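Local coordinates for protein Endonuclease/exonuclease/phosphatase (Beutenbergia cavernae DSM 12333, PDB 4RUW) that is of unknown specific function but belongs to the endonuclease/exonuclease/phosphatase family, with a DNase I-like domain followed by an Ig-like one, and carries a bound zinc ion, at residues E96-A101 against S145-V150. Sequence-based numbering, arbitrary orientation. Where two conformers were deposited one is given.
Sequences EVHRDA and SSNGNV. With ZN (zinc ion), chain B.
Asp100 reaches across to Ser146 and holds the zinc ion with the same carboxylate. From Asp100 CB, 4.2 Å from Ser145 CA, the side chain turns its CG beside its own backbone N (chi1 -61°). There the two oxygens divide the work: Asp100 OD1 accepts the N-H of Ser146 N at 3.0 Å, nearly in line with its C-O bond, and also lies against Ser145 CB, while Asp100 OD2 binds the zinc at 1.9 Å. The Ser146 N-H and the zinc, gripping one oxygen each, together hold the carboxylate's rotation. His98 adds ND1 to the zinc at 2.0 Å. One face of its ring has Ser146 C above it, offset toward the rim; on the edge away from the metal, His98 CD2 meets Asn147 OD1 at 3.1 Å, with the amide plane turned 76° from the ring. Asn147 ND2 bonds instead to Thr131 OG1 and to a water shared with Glu96 N and Asn149 OD1. Between the backbones, Gly148 N donates to Val97 O at 2.8 Å, the return bond from Val97 N is weak, and Arg99 N reaches Ser146 O from above the carbonyl plane. Ser146 OG donates to Arg99 O at 2.7 Å and accepts from a second water, itself an acceptor for Arg99 NE. On the sheet face opposite His98 and Asn147, Val97 CB lies 3.9 Å from Val150 CG2, the side chains crossing at about a right angle. Antiparallel strands 91-98 and 146-153 are neighbours in one sheet of the DNase I-like fold; His98, in the last pair of strand 91-98, and Asp100, just past it, join His107 and His137 in a four-residue zinc site.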
ATOM      1  N   GLU A  96      13.728  -5.564   0.796  0.53 11.69           N
ATOM      2  CA  GLU A  96      15.081  -5.751   0.277  0.53 12.28           C
ATOM      3  C   GLU A  96      16.144  -5.557   1.354  0.53 11.75           C
ATOM      4  O   GLU A  96      17.110  -4.815   1.177  0.53 12.34           O
ATOM      5  CB  GLU A  96      15.339  -4.851  -0.931  0.53 13.85           C
ATOM      6  CG  GLU A  96      14.532  -5.238  -2.155  0.53 16.11           C
ATOM      7  CD  GLU A  96      14.867  -6.634  -2.644  0.53 18.94           C
ATOM      8  OE1 GLU A  96      16.028  -6.858  -3.047  0.53 19.13           O
ATOM      9  OE2 GLU A  96      13.976  -7.510  -2.614  0.53 19.88           O
ATOM     10  N   VAL A  97      15.957  -6.256   2.467  1.00 12.13           N
ATOM     11  CA  VAL A  97      16.924  -6.290   3.539  1.00 12.51           C
ATOM     12  C   VAL A  97      17.541  -7.686   3.533  1.00 12.87           C
ATOM     13  O   VAL A  97      16.820  -8.681   3.641  1.00 13.80           O
ATOM     14  CB  VAL A  97      16.251  -6.022   4.915  1.00 12.60           C
ATOM     15  CG1 VAL A  97      17.309  -5.952   6.006  1.00 14.46           C
ATOM     16  CG2 VAL A  97      15.407  -4.755   4.886  1.00 14.01           C
ATOM     17  N   HIS A  98      18.861  -7.765   3.372  1.00 13.01           N
ATOM     18  CA  HIS A  98      19.524  -9.066   3.303  1.00 13.68           C
ATOM     19  C   HIS A  98      20.095  -9.498   4.641  1.00 13.44           C
ATOM     20  O   HIS A  98      20.478  -8.675   5.479  1.00 15.08           O
ATOM     21  CB  HIS A  98      20.634  -9.101   2.245  1.00 13.64           C
ATOM     22  CG  HIS A  98      20.118  -9.293   0.851  1.00 13.89           C
ATOM     23  ND1 HIS A  98      20.938  -9.710  -0.182  1.00 14.92           N
ATOM     24  CD2 HIS A  98      18.880  -9.129   0.336  1.00 14.41           C
ATOM     25  CE1 HIS A  98      20.195  -9.796  -1.288  1.00 14.58           C
ATOM     26  NE2 HIS A  98      18.961  -9.449  -1.000  1.00 15.41           N
ATOM     27  N   ARG A  99      20.142 -10.808   4.834  1.00 14.90           N
ATOM     28  CA  ARG A  99      20.864 -11.378   5.945  1.00 15.87           C
ATOM     29  C   ARG A  99      21.729 -12.477   5.343  1.00 16.14           C
ATOM     30  O   ARG A  99      21.255 -13.586   5.077  1.00 16.70           O
ATOM     31  CB  ARG A  99      19.899 -11.908   7.004  1.00 17.97           C
ATOM     32  CG  ARG A  99      20.595 -12.475   8.227  1.00 21.15           C
ATOM     33  CD  ARG A  99      19.750 -12.324   9.474  1.00 25.53           C
ATOM     34  NE  ARG A  99      18.644 -13.273   9.528  1.00 28.09           N
ATOM     35  CZ  ARG A  99      17.707 -13.264  10.473  1.00 30.48           C
ATOM     36  NH1 ARG A  99      17.737 -12.347  11.430  1.00 31.40           N
ATOM     37  NH2 ARG A  99      16.735 -14.162  10.461  1.00 31.58           N
ATOM     38  N   ASP A 100      22.991 -12.137   5.083  1.00 16.52           N
ATOM     39  CA  ASP A 100      23.890 -12.977   4.289  1.00 16.98           C
ATOM     40  C   ASP A 100      25.077 -13.471   5.097  1.00 18.72           C
ATOM     41  O   ASP A 100      25.655 -12.714   5.875  1.00 20.21           O
ATOM     42  CB  ASP A 100      24.500 -12.194   3.122  1.00 17.42           C
ATOM     43  CG  ASP A 100      23.486 -11.667   2.136  1.00 15.37           C
ATOM     44  OD1 ASP A 100      22.351 -12.204   2.020  1.00 15.74           O
ATOM     45  OD2 ASP A 100      23.850 -10.690   1.440  1.00 16.07           O
ATOM     46  N   ALA A 101      25.466 -14.721   4.865  1.00 19.67           N
ATOM     47  CA  ALA A 101      26.747 -15.244   5.328  1.00 20.49           C
ATOM     48  C   ALA A 101      27.870 -14.573   4.518  1.00 19.92           C
ATOM     49  O   ALA A 101      27.608 -13.969   3.484  1.00 19.23           O
ATOM     50  CB  ALA A 101      26.771 -16.762   5.137  1.00 22.36           C
ATOM     51  N   SER A 145      23.007 -16.771   1.622  1.00 17.12           N
ATOM     52  CA  SER A 145      22.396 -15.450   1.523  1.00 16.50           C
ATOM     53  C   SER A 145      20.886 -15.539   1.720  1.00 15.37           C
ATOM     54  O   SER A 145      20.283 -16.600   1.556  1.00 16.53           O
ATOM     55  CB  SER A 145      22.727 -14.801   0.178  1.00 17.45           C
ATOM     56  OG  SER A 145      22.246 -15.575  -0.911  1.00 18.00           O
ATOM     57  N   SER A 146      20.270 -14.426   2.077  1.00 15.03           N
ATOM     58  CA  SER A 146      18.822 -14.393   2.209  1.00 14.35           C
ATOM     59  C   SER A 146      18.299 -12.980   2.103  1.00 13.83           C
ATOM     60  O   SER A 146      19.006 -12.021   2.406  1.00 14.76           O
ATOM     61  CB  SER A 146      18.369 -15.002   3.537  1.00 16.30           C
ATOM     62  OG  SER A 146      18.658 -14.156   4.633  1.00 16.75           O
ATOM     63  N   ASN A 147      17.058 -12.872   1.647  1.00 13.65           N
ATOM     64  CA  ASN A 147      16.337 -11.614   1.632  1.00 12.82           C
ATOM     65  C   ASN A 147      15.140 -11.706   2.558  1.00 12.55           C
ATOM     66  O   ASN A 147      14.537 -12.776   2.705  1.00 13.57           O
ATOM     67  CB  ASN A 147      15.854 -11.276   0.224  1.00 13.55           C
ATOM     68  CG  ASN A 147      15.150  -9.940   0.174  1.00 14.31           C
ATOM     69  OD1 ASN A 147      15.786  -8.905   0.259  1.00 16.31           O
ATOM     70  ND2 ASN A 147      13.824  -9.959   0.106  1.00 16.20           N
ATOM     71  N   GLY A 148      14.790 -10.586   3.177  1.00 13.04           N
ATOM     72  CA  GLY A 148      13.588 -10.513   3.978  1.00 13.78           C
ATOM     73  C   GLY A 148      12.875  -9.177   3.877  1.00 12.58           C
ATOM     74  O   GLY A 148      13.441  -8.175   3.409  1.00 13.22           O
ATOM     75  N   ASN A 149      11.617  -9.181   4.309  1.00 11.86           N
ATOM     76  CA  ASN A 149      10.912  -7.967   4.686  1.00 11.70           C
ATOM     77  C   ASN A 149      11.098  -7.769   6.181  1.00 11.74           C
ATOM     78  O   ASN A 149      11.165  -8.745   6.920  1.00 13.91           O
ATOM     79  CB  ASN A 149       9.439  -8.097   4.331  1.00 11.96           C
ATOM     80  CG  ASN A 149       9.234  -8.310   2.858  1.00 11.48           C
ATOM     81  OD1 ASN A 149       9.760  -7.550   2.040  1.00 12.49           O
ATOM     82  ND2 ASN A 149       8.495  -9.353   2.500  1.00 12.39           N
ATOM     83  N   VAL A 150      11.219  -6.520   6.616  1.00 11.92           N
ATOM     84  CA  VAL A 150      11.474  -6.226   8.020  1.00 12.23           C
ATOM     85  C   VAL A 150      10.433  -5.263   8.561  1.00 11.92           C
ATOM     86  O   VAL A 150      10.008  -4.349   7.853  1.00 13.08           O
ATOM     87  CB  VAL A 150      12.900  -5.636   8.197  1.00 13.33           C
ATOM     88  CG1 VAL A 150      13.088  -4.993   9.574  1.00 15.25           C
ATOM     89  CG2 VAL A 150      13.958  -6.707   7.936  1.00 14.58           C
TER
HETATM   90 ZN    ZN B 501      22.901  -9.997  -0.068  1.00 15.88          ZN
HETATM   91  O   HOH W   1      11.785  -7.687   0.118  1.00 13.76           O
HETATM   92  O   HOH W   2      18.352 -15.419   7.090  1.00 27.00           O